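Local coordinates for hypothetical protein TM1631 (Thermotoga maritima, PDB 1VPQ) that is of unknown function but, as a TIM-barrel protein of the DUF72 family, may bind a phosphate-like anion, at residues E217-L223 / N251-Q257. Numbering follows the deposited sequence.
Sequences EERYDYL and NNCYKGQ. With SO4 (sulfate ion), chain B; SO4 (sulfate ion), chain C.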
loop_
_atom_site.group_PDB
_atom_site.type_symbol
_atom_site.label_atom_id
_atom_site.label_comp_id
_atom_site.label_asym_id
_atom_site.label_seq_id
_atom_site.Cartn_x
_atom_site.Cartn_y
_atom_site.Cartn_z
ATOM N N GLU A 217 0.205 -13.205 -9.612
ATOM C CA GLU A 217 1.354 -12.669 -8.856
ATOM C C GLU A 217 2.709 -13.154 -9.414
ATOM O O GLU A 217 3.756 -12.904 -8.814
ATOM C CB GLU A 217 1.228 -12.887 -7.319
ATOM C CG GLU A 217 2.361 -12.171 -6.491
ATOM C CD GLU A 217 1.929 -11.496 -5.180
ATOM O OE1 GLU A 217 1.873 -12.172 -4.131
ATOM O OE2 GLU A 217 1.713 -10.263 -5.180
ATOM N N GLU A 218 2.702 -13.816 -10.571
ATOM C CA GLU A 218 3.942 -13.989 -11.341
ATOM C C GLU A 218 4.411 -12.623 -11.882
ATOM O O GLU A 218 5.587 -12.425 -12.186
ATOM C CB GLU A 218 3.758 -14.997 -12.481
ATOM C CG GLU A 218 3.443 -16.424 -11.997
ATOM C CD GLU A 218 3.607 -17.486 -13.082
ATOM O OE1 GLU A 218 4.179 -17.171 -14.148
ATOM O OE2 GLU A 218 3.170 -18.647 -12.872
ATOM N N ARG A 219 3.469 -11.695 -12.000
ATOM C CA ARG A 219 3.760 -10.298 -12.308
ATOM C C ARG A 219 4.712 -9.640 -11.289
ATOM O O ARG A 219 5.559 -8.812 -11.661
ATOM C CB ARG A 219 2.446 -9.514 -12.363
ATOM C CG ARG A 219 2.625 -8.029 -12.278
ATOM C CD ARG A 219 1.332 -7.324 -11.988
ATOM N NE ARG A 219 0.616 -6.963 -13.205
ATOM C CZ ARG A 219 -0.384 -6.086 -13.247
ATOM N NH1 ARG A 219 -0.793 -5.479 -12.136
ATOM N NH2 ARG A 219 -0.973 -5.822 -14.404
ATOM N N TYR A 220 4.556 -10.009 -10.015
ATOM C CA TYR A 220 5.359 -9.460 -8.915
ATOM C C TYR A 220 6.582 -10.324 -8.574
ATOM O O TYR A 220 7.223 -10.121 -7.541
ATOM C CB TYR A 220 4.492 -9.272 -7.672
ATOM C CG TYR A 220 3.293 -8.379 -7.892
ATOM C CD1 TYR A 220 3.405 -6.986 -7.819
ATOM C CD2 TYR A 220 2.040 -8.921 -8.160
ATOM C CE1 TYR A 220 2.294 -6.163 -8.021
ATOM C CE2 TYR A 220 0.925 -8.113 -8.365
ATOM C CZ TYR A 220 1.055 -6.735 -8.298
ATOM O OH TYR A 220 -0.055 -5.943 -8.506
ATOM N N ASP A 221 6.919 -11.273 -9.447
ATOM C CA ASP A 221 8.133 -12.067 -9.269
ATOM C C ASP A 221 9.366 -11.207 -9.548
ATOM O O ASP A 221 9.795 -11.047 -10.695
ATOM C CB ASP A 221 8.123 -13.308 -10.165
ATOM C CG ASP A 221 9.342 -14.178 -9.963
ATOM O OD1 ASP A 221 10.083 -13.968 -8.979
ATOM O OD2 ASP A 221 9.557 -15.085 -10.793
ATOM N N TYR A 222 9.912 -10.640 -8.476
ATOM C CA TYR A 222 11.105 -9.805 -8.551
ATOM C C TYR A 222 11.735 -9.693 -7.172
ATOM O O TYR A 222 11.026 -9.656 -6.171
ATOM C CB TYR A 222 10.750 -8.421 -9.067
ATOM C CG TYR A 222 11.947 -7.565 -9.392
ATOM C CD1 TYR A 222 12.543 -7.626 -10.641
ATOM C CD2 TYR A 222 12.467 -6.678 -8.461
ATOM C CE1 TYR A 222 13.645 -6.845 -10.952
ATOM C CE2 TYR A 222 13.578 -5.879 -8.762
ATOM C CZ TYR A 222 14.156 -5.967 -10.011
ATOM O OH TYR A 222 15.243 -5.194 -10.334
ATOM N N LEU A 223 13.065 -9.658 -7.131
ATOM C CA LEU A 223 13.815 -9.485 -5.890
ATOM C C LEU A 223 14.788 -8.325 -6.054
ATOM O O LEU A 223 15.791 -8.447 -6.763
ATOM C CB LEU A 223 14.582 -10.767 -5.525
ATOM C CG LEU A 223 15.340 -10.767 -4.181
ATOM C CD1 LEU A 223 14.395 -10.866 -2.990
ATOM C CD2 LEU A 223 16.345 -11.890 -4.135
ATOM N N ASN A 251 5.601 -5.073 -2.274
ATOM C CA ASN A 251 4.469 -5.733 -2.896
ATOM C C ASN A 251 4.875 -6.902 -3.784
ATOM O O ASN A 251 4.017 -7.584 -4.343
ATOM C CB ASN A 251 3.688 -4.699 -3.727
ATOM C CG ASN A 251 2.251 -5.104 -3.965
ATOM O OD1 ASN A 251 1.625 -5.759 -3.128
ATOM N ND2 ASN A 251 1.714 -4.714 -5.111
ATOM N N ASN A 252 6.181 -7.108 -3.926
ATOM C CA ASN A 252 6.727 -8.197 -4.739
ATOM C C ASN A 252 6.685 -9.497 -3.961
ATOM O O ASN A 252 7.712 -10.111 -3.711
ATOM C CB ASN A 252 8.154 -7.879 -5.205
ATOM C CG ASN A 252 9.102 -7.545 -4.058
ATOM O OD1 ASN A 252 8.749 -6.813 -3.137
ATOM N ND2 ASN A 252 10.322 -8.062 -4.129
ATOM N N CYS A 253 5.475 -9.915 -3.598
ATOM C CA CYS A 253 5.259 -10.942 -2.566
ATOM C C CYS A 253 5.407 -12.378 -3.061
ATOM O O CYS A 253 5.351 -13.316 -2.267
ATOM C CB CYS A 253 3.877 -10.754 -1.912
ATOM S SG CYS A 253 3.738 -9.284 -0.808
ATOM N N TYR A 254 5.601 -12.545 -4.365
ATOM C CA TYR A 254 5.784 -13.880 -4.956
ATOM C C TYR A 254 6.969 -14.595 -4.299
ATOM O O TYR A 254 8.109 -14.121 -4.367
ATOM C CB TYR A 254 6.009 -13.759 -6.465
ATOM C CG TYR A 254 6.132 -15.068 -7.220
ATOM C CD1 TYR A 254 5.002 -15.767 -7.634
ATOM C CD2 TYR A 254 7.380 -15.583 -7.555
ATOM C CE1 TYR A 254 5.115 -16.978 -8.352
ATOM C CE2 TYR A 254 7.504 -16.784 -8.268
ATOM C CZ TYR A 254 6.367 -17.473 -8.662
ATOM O OH TYR A 254 6.487 -18.653 -9.367
ATOM N N LYS A 255 6.675 -15.717 -3.641
ATOM C CA LYS A 255 7.682 -16.555 -2.968
ATOM C C LYS A 255 8.510 -15.816 -1.896
ATOM O O LYS A 255 9.697 -16.101 -1.704
ATOM C CB LYS A 255 8.588 -17.234 -4.001
ATOM C CG LYS A 255 7.858 -18.261 -4.862
ATOM C CD LYS A 255 8.803 -18.871 -5.889
ATOM C CE LYS A 255 8.145 -19.970 -6.729
ATOM N NZ LYS A 255 8.729 -21.305 -6.459
ATOM N N GLY A 256 7.871 -14.883 -1.197
ATOM C CA GLY A 256 8.476 -14.248 -0.026
ATOM C C GLY A 256 9.518 -13.186 -0.330
ATOM O O GLY A 256 10.181 -12.690 0.580
ATOM N N GLN A 257 9.642 -12.819 -1.603
ATOM C CA GLN A 257 10.626 -11.844 -2.039
ATOM C C GLN A 257 10.392 -10.500 -1.360
ATOM O O GLN A 257 11.343 -9.851 -0.931
ATOM C CB GLN A 257 10.622 -11.732 -3.570
ATOM C CG GLN A 257 11.344 -12.917 -4.216
ATOM C CD GLN A 257 11.072 -13.100 -5.697
ATOM O OE1 GLN A 257 9.935 -12.993 -6.155
ATOM N NE2 GLN A 257 12.123 -13.419 -6.451
HETATM S S SO4 B . -1.169 -3.376 -6.691
HETATM O O1 SO4 B . -0.974 -1.966 -7.014
HETATM O O2 SO4 B . -2.238 -3.940 -7.507
HETATM O O3 SO4 B . 0.074 -4.080 -6.967
HETATM O O4 SO4 B . -1.552 -3.502 -5.289
HETATM S S SO4 C . -3.313 -2.891 -13.599
HETATM O O1 SO4 C . -3.927 -3.300 -12.339
HETATM O O2 SO4 C . -3.819 -3.699 -14.694
HETATM O O3 SO4 C . -3.647 -1.503 -13.881
HETATM O O4 SO4 C . -1.864 -3.033 -13.526
#
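Asn252 ND2 gives one N-H across the contact to Tyr222 O and makes a second hydrogen bond to Asn261 OD1 in helix 257-270, so two acceptors grip this buried amide nitrogen. The bond to Tyr222 O is 2.7 Å long and practically straight at 179°. Its acceptor lies in the amide plane, although the donor is tilted from the carbonyl plane. Asn252 CG sits between its own backbone N and carbonyl carbon (chi1 55°), a turn that directs the amide, and with it ND2, to Tyr222 O.

At the other end Tyr220 and Asn251 meet obliquely, ring and amide planes 63° apart, with Tyr220 CE1 3.3 Å from Asn251 ND2. Both side chains reach one sulfate, probably from the crystallisation liquor: Tyr220 OH is modelled only 2.4 Å from its O3, a length too short to be trusted, and Asn251 ND2, hydrogen-bonded to His205, lies 2.6 Å from that same O3. Lys84, Arg203 and Arg157 supply further sulfate contacts. Arg219 CD lies 3.7 Å above the plane of the Tyr220 ring, offset toward its rim, while its NH1 and NH2 make weak bonds to O4 of a second sulfate. With an alanine in place of Tyr220, the Asn251 amide and the Arg219 chain would probably be less firmly held for want of the ring, and the first sulfate would lack its hydroxyl neighbour.

Tyr254 fits between Glu217 and Asp221: its CD1 is 3.3 Å from Glu217 O, and its CD2 is 3.4 Å from Asp221 CG.

The two loops follow strands 199-204 and 245-250, neighbours in the parallel sheet, at the strands' C-terminal ends, where TIM barrels carry their active sites. The tyrosine hydroxyl, amide and basic groups gathered round sulfate are consistent with a pocket suited to an anion, perhaps a phosphate.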